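3,4-dihydroxybenzoate decarboxylase (Enterobacter cloacae, PDB 5NY5) probably catalyses the reversible decarboxylation of 3,4-dihydroxybenzoate to catechol, as a UbiD-family enzyme that uses prenylated flavin mononucleotide and a metal ion. Local coordinates at residues 38-43 / 52-58; 44-48 / 321-326. All coordinates share one frame; numbering follows the deposited sequence.

Contact 1. Residues 38-43 / 52-58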
loop_
_atom_site.group_PDB
_atom_site.type_symbol
_atom_site.label_atom_id
_atom_site.label_comp_id
_atom_site.label_asym_id
_atom_site.label_seq_id
_atom_site.Cartn_x
_atom_site.Cartn_y
_atom_site.Cartn_z
ATOM N N VAL A 38 40.941 3.101 23.972
ATOM C CA VAL A 38 40.855 2.440 25.270
ATOM C C VAL A 38 39.462 2.601 25.860
ATOM O O VAL A 38 38.820 1.621 26.256
ATOM C CB VAL A 38 41.932 2.985 26.223
ATOM C CG1 VAL A 38 41.700 2.478 27.634
ATOM C CG2 VAL A 38 43.310 2.592 25.736
ATOM N N TYR A 39 38.970 3.840 25.928
ATOM C CA TYR A 39 37.678 4.074 26.559
ATOM C C TYR A 39 36.519 3.520 25.742
ATOM O O TYR A 39 35.414 3.380 26.276
ATOM C CB TYR A 39 37.465 5.566 26.811
ATOM C CG TYR A 39 36.333 5.838 27.771
ATOM C CD1 TYR A 39 36.308 5.235 29.021
ATOM C CD2 TYR A 39 35.293 6.687 27.433
ATOM C CE1 TYR A 39 35.281 5.471 29.906
ATOM C CE2 TYR A 39 34.261 6.929 28.313
ATOM C CZ TYR A 39 34.260 6.318 29.549
ATOM O OH TYR A 39 33.234 6.550 30.432
ATOM N N ARG A 40 36.741 3.200 24.465
ATOM C CA ARG A 40 35.702 2.542 23.681
ATOM C C ARG A 40 35.289 1.221 24.316
ATOM O O ARG A 40 34.106 0.865 24.314
ATOM C CB ARG A 40 36.185 2.315 22.251
ATOM C CG ARG A 40 35.256 1.453 21.425
ATOM C CD ARG A 40 35.998 0.293 20.810
ATOM N NE ARG A 40 35.148 -0.475 19.910
ATOM C CZ ARG A 40 35.605 -1.218 18.911
ATOM N NH1 ARG A 40 34.763 -1.884 18.135
ATOM N NH2 ARG A 40 36.909 -1.285 18.682
ATOM N N HIS A 41 36.253 0.483 24.872
ATOM C CA HIS A 41 35.961 -0.780 25.534
ATOM C C HIS A 41 35.403 -0.599 26.936
ATOM O O HIS A 41 34.737 -1.506 27.441
ATOM C CB HIS A 41 37.222 -1.644 25.620
ATOM C CG HIS A 41 37.781 -2.043 24.291
ATOM N ND1 HIS A 41 37.289 -3.105 23.566
ATOM C CD2 HIS A 41 38.800 -1.531 23.562
ATOM C CE1 HIS A 41 37.975 -3.225 22.442
ATOM N NE2 HIS A 41 38.898 -2.282 22.417
ATOM N N ILE A 42 35.652 0.540 27.571
ATOM C CA ILE A 42 35.393 0.708 28.995
ATOM C C ILE A 42 34.090 1.455 29.260
ATOM O O ILE A 42 33.292 1.038 30.100
ATOM C CB ILE A 42 36.597 1.401 29.672
ATOM C CG1 ILE A 42 37.773 0.420 29.748
ATOM C CG2 ILE A 42 36.223 1.914 31.053
ATOM C CD1 ILE A 42 39.070 1.032 30.191
ATOM N N GLY A 43 33.840 2.558 28.558
ATOM C CA GLY A 43 32.662 3.339 28.889
ATOM C C GLY A 43 32.078 4.240 27.817
ATOM O O GLY A 43 31.195 5.051 28.114
ATOM N N THR A 52 31.552 -2.447 23.218
ATOM C CA THR A 52 31.496 -1.227 24.008
ATOM C C THR A 52 30.446 -1.427 25.086
ATOM O O THR A 52 29.707 -2.413 25.083
ATOM C CB THR A 52 31.171 -0.004 23.147
ATOM O OG1 THR A 52 31.136 1.160 23.975
ATOM C CG2 THR A 52 29.818 -0.169 22.465
ATOM N N ARG A 53 30.386 -0.475 26.009
ATOM C CA ARG A 53 29.446 -0.530 27.120
ATOM C C ARG A 53 29.525 0.791 27.867
ATOM O O ARG A 53 30.418 1.607 27.632
ATOM C CB ARG A 53 29.745 -1.696 28.069
ATOM C CG ARG A 53 31.146 -1.677 28.663
ATOM C CD ARG A 53 31.274 -2.695 29.785
ATOM N NE ARG A 53 32.639 -2.796 30.295
ATOM C CZ ARG A 53 33.494 -3.758 29.958
ATOM N NH1 ARG A 53 33.128 -4.709 29.111
ATOM N NH2 ARG A 53 34.717 -3.772 30.474
ATOM N N THR A 54 28.572 0.990 28.768
ATOM C CA THR A 54 28.653 2.067 29.736
ATOM C C THR A 54 29.361 1.562 30.982
ATOM O O THR A 54 29.235 0.395 31.360
ATOM C CB THR A 54 27.267 2.594 30.107
ATOM O OG1 THR A 54 26.460 1.518 30.598
ATOM C CG2 THR A 54 26.594 3.226 28.899
ATOM N N GLY A 55 30.120 2.451 31.610
ATOM C CA GLY A 55 30.857 2.099 32.797
ATOM C C GLY A 55 31.249 3.313 33.607
ATOM O O GLY A 55 30.504 4.289 33.718
ATOM N N PRO A 56 32.434 3.272 34.198
ATOM C CA PRO A 56 32.894 4.410 34.990
ATOM C C PRO A 56 33.385 5.534 34.099
ATOM O O PRO A 56 33.839 5.320 32.972
ATOM C CB PRO A 56 34.045 3.816 35.809
ATOM C CG PRO A 56 34.611 2.784 34.903
ATOM C CD PRO A 56 33.436 2.194 34.154
ATOM N N ALA A 57 33.270 6.750 34.613
ATOM C CA ALA A 57 34.041 7.835 34.040
ATOM C C ALA A 57 35.516 7.580 34.318
ATOM O O ALA A 57 35.876 6.915 35.292
ATOM C CB ALA A 57 33.599 9.175 34.617
HETATM N N MSE A 58 36.374 8.091 33.448
HETATM C CA MSE A 58 37.772 7.699 33.515
HETATM C C MSE A 58 38.739 8.870 33.468
HETATM O O MSE A 58 38.612 9.766 32.639
HETATM C CB MSE A 58 38.088 6.727 32.384
HETATM C CG MSE A 58 39.392 5.985 32.549
HETATM SE SE MSE A 58 39.441 4.420 31.401
HETATM C CE MSE A 58 41.192 3.730 31.904
#
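Gly43 and Thr54 bring the two backbones within 4.3 Å, CA to CA, and His41 and Thr52 lie almost as near, whereas Tyr39 and Met58 stand 7.8 Å apart. The returning segment 52-58 thus runs close by the last turn of helix 34-42 and then diverges into strand 57-60, and side chains bridge the wider separation there. At the close end Gly43 CA reaches Arg53 O at 3.1 Å in a CA-H...O contact; Gly43 C lies against one face of the Tyr39 ring.

Two hydrogen bonds join the segments. Thr52 OG1, anti to its own backbone N, donates a hydrogen bond to Arg40 O at 3.0 Å, lying in the carbonyl plane with a C=O...OG1 angle of 157°; Thr52 OG1 in turn accepts from Gly45 N. Tyr39 OH donates to Pro56 O over 2.9 Å, from a position tilted 35° out of that carbonyl's plane, while Pro56 O itself sits at the edge of the ring.

This is the return half of a beta-alpha-beta unit made by strand 22-25, helix 34-42 and strand 57-60 in the N-terminal domain, and apolar side chains fill the wedge between helix and sheet. Met58, a selenomethionine with its chain extended, slides past the Tyr39 ring in the opposite direction, making an oblique Met-aromatic contact. Ile42 crosses Met58 at about a right angle, CD1 lying 3.6 Å from SE, and its CG2 branch approaches Pro56 CD. Ile23 of strand 22-25 packs on Pro56 and Met58.

Toward the surface, the Arg53 guanidinium lays one face over His41 O, which lies 3.6 Å above its centre. Trp486 of the second subunit packs on Val38 and Met58.

Contact 2. Residues 44-48 / 321-326; sequences AGGTV and VGPGEE
Ala44 O accepts the backbone N-H of Glu325 at 2.9 Å, the direct hydrogen bond between the two segments, nearly straight at 160° and in the carbonyl plane. The same oxygen receives a CA-H...O contact from Gly324 CA. Gly46 and Gly324 pass with their CA atoms only 3.8 Å apart; Gly46 CA packs on Gly324 C, and Gly45 O on Gly324 CA. With no side chain on these glycines, bare backbone lies against bare backbone.

Val48 closes one end of this contact, its CG2 branch set beside the backbone N and resting 3.5 Å from Gly322 CA. Ala44 CB meets Val321 CG1 more loosely, at 4.2 Å. Glu325 bends at chi2 (78°), and OE1 comes 3.6 Å from Gly46 N but is hydrogen-bonded to Thr358 OG1. One water bridges Thr47 OG1 and Gly324 N; another links Thr47 N and Gly324 O weakly.

Further out, Thr47 OG1 also bonds Phe290 O, and Arg50 NH1 bonds the carbonyl oxygens of Gly46 and Val48. Arg475 of the second subunit reaches Thr47 O, while its Phe478 packs on Val48 and Val321. Asn140 OD1 accepts from Gly322 N, and His76 ND1 is bonded to Glu326 OE2, whose side chain lies about 9 Å from that of the prenylated-flavin-binding residue Ile169.

Positive phi angles at Gly45 and Gly46 give 44-48 its sharp path. A cis peptide precedes Pro323. The type II' beta turn from Gly45 to Val48, with Gly46 at its second position, packs against the glycine-containing approach to helix 324-346, joining the loop after helix 34-42 to the segment that leads on from strand 316-319.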
loop_
_atom_site.group_PDB
_atom_site.type_symbol
_atom_site.label_atom_id
_atom_site.label_comp_id
_atom_site.label_asym_id
_atom_site.label_seq_id
_atom_site.Cartn_x
_atom_site.Cartn_y
_atom_site.Cartn_z
ATOM N N ALA A 44 32.543 4.113 26.574
ATOM C CA ALA A 44 32.023 4.957 25.501
ATOM C C ALA A 44 30.521 4.759 25.322
ATOM O O ALA A 44 29.743 5.718 25.374
ATOM C CB ALA A 44 32.767 4.668 24.198
ATOM N N GLY A 45 30.095 3.516 25.116
ATOM C CA GLY A 45 28.687 3.199 25.002
ATOM C C GLY A 45 28.031 3.856 23.796
ATOM O O GLY A 45 28.676 4.220 22.812
ATOM N N GLY A 46 26.712 3.999 23.891
ATOM C CA GLY A 46 25.968 4.669 22.840
ATOM C C GLY A 46 26.054 3.928 21.522
ATOM O O GLY A 46 26.018 2.693 21.468
ATOM N N THR A 47 26.182 4.690 20.439
ATOM C CA THR A 47 26.219 4.137 19.093
ATOM C C THR A 47 27.624 3.745 18.650
ATOM O O THR A 47 27.829 3.462 17.468
ATOM C CB THR A 47 25.618 5.134 18.098
ATOM O OG1 THR A 47 26.371 6.351 18.117
ATOM C CG2 THR A 47 24.179 5.437 18.466
ATOM N N VAL A 48 28.590 3.723 19.570
ATOM C CA VAL A 48 29.933 3.274 19.229
ATOM C C VAL A 48 29.890 1.807 18.831
ATOM O O VAL A 48 29.124 1.015 19.390
ATOM C CB VAL A 48 30.884 3.508 20.416
ATOM C CG1 VAL A 48 32.267 2.963 20.118
ATOM C CG2 VAL A 48 30.957 4.984 20.738
ATOM N N VAL A 321 34.142 10.726 24.474
ATOM C CA VAL A 321 34.566 9.721 23.507
ATOM C C VAL A 321 33.317 9.091 22.908
ATOM O O VAL A 321 32.383 8.745 23.638
ATOM C CB VAL A 321 35.460 8.644 24.151
ATOM C CG1 VAL A 321 35.730 7.515 23.174
ATOM C CG2 VAL A 321 36.769 9.254 24.631
ATOM N N GLY A 322 33.295 8.948 21.589
ATOM C CA GLY A 322 32.191 8.270 20.940
ATOM C C GLY A 322 31.524 8.992 19.787
ATOM O O GLY A 322 31.762 8.652 18.633
ATOM N N PRO A 323 30.687 10.001 20.085
ATOM C CA PRO A 323 30.388 10.577 21.401
ATOM C C PRO A 323 29.541 9.687 22.303
ATOM O O PRO A 323 29.374 10.027 23.470
ATOM C CB PRO A 323 29.639 11.861 21.050
ATOM C CG PRO A 323 28.975 11.557 19.771
ATOM C CD PRO A 323 29.929 10.675 19.016
ATOM N N GLY A 324 29.014 8.590 21.769
ATOM C CA GLY A 324 28.494 7.515 22.599
ATOM C C GLY A 324 27.411 7.957 23.552
ATOM O O GLY A 324 26.648 8.883 23.277
ATOM N N GLU A 325 27.350 7.284 24.706
ATOM C CA GLU A 325 26.310 7.566 25.690
ATOM C C GLU A 325 26.413 8.981 26.246
ATOM O O GLU A 325 25.408 9.546 26.690
ATOM C CB GLU A 325 26.389 6.553 26.827
ATOM C CG GLU A 325 25.213 6.579 27.779
ATOM C CD GLU A 325 24.003 5.882 27.206
ATOM O OE1 GLU A 325 24.165 5.143 26.216
ATOM O OE2 GLU A 325 22.893 6.069 27.741
ATOM N N GLU A 326 27.612 9.563 26.243
ATOM C CA GLU A 326 27.765 10.929 26.728
ATOM C C GLU A 326 26.921 11.898 25.907
ATOM O O GLU A 326 26.306 12.820 26.458
ATOM C CB GLU A 326 29.241 11.328 26.705
ATOM C CG GLU A 326 29.554 12.564 27.518
ATOM C CD GLU A 326 30.846 12.434 28.300
ATOM O OE1 GLU A 326 31.706 11.621 27.900
ATOM O OE2 GLU A 326 30.998 13.140 29.319
HETATM O O HOH W 1 24.675 7.146 21.259
HETATM O O HOH W 2 28.878 7.615 19.198
#

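Contacts 1 and 2 have centres 9 Å apart and alternate along the chain: 38-43, 44-48, 52-58 and finally 321-326. The first three belong to one continuous passage from helix 34-42 to strand 57-60, so contact 1 closes that connection on itself while contact 2 ties it to a segment some 270 residues later. They touch directly through Tyr39 O with Ala44 N, a probable hydrogen bond, and by packing of Arg40 CG on Val48 CG1 and of Thr54 CG2 on Glu325 CG. Strands 57-60 and 316-319 share the four-stranded mixed sheet, which helps join the distant sequence regions. Both contacts also meet the second subunit, linking this part of the fold to the assembly.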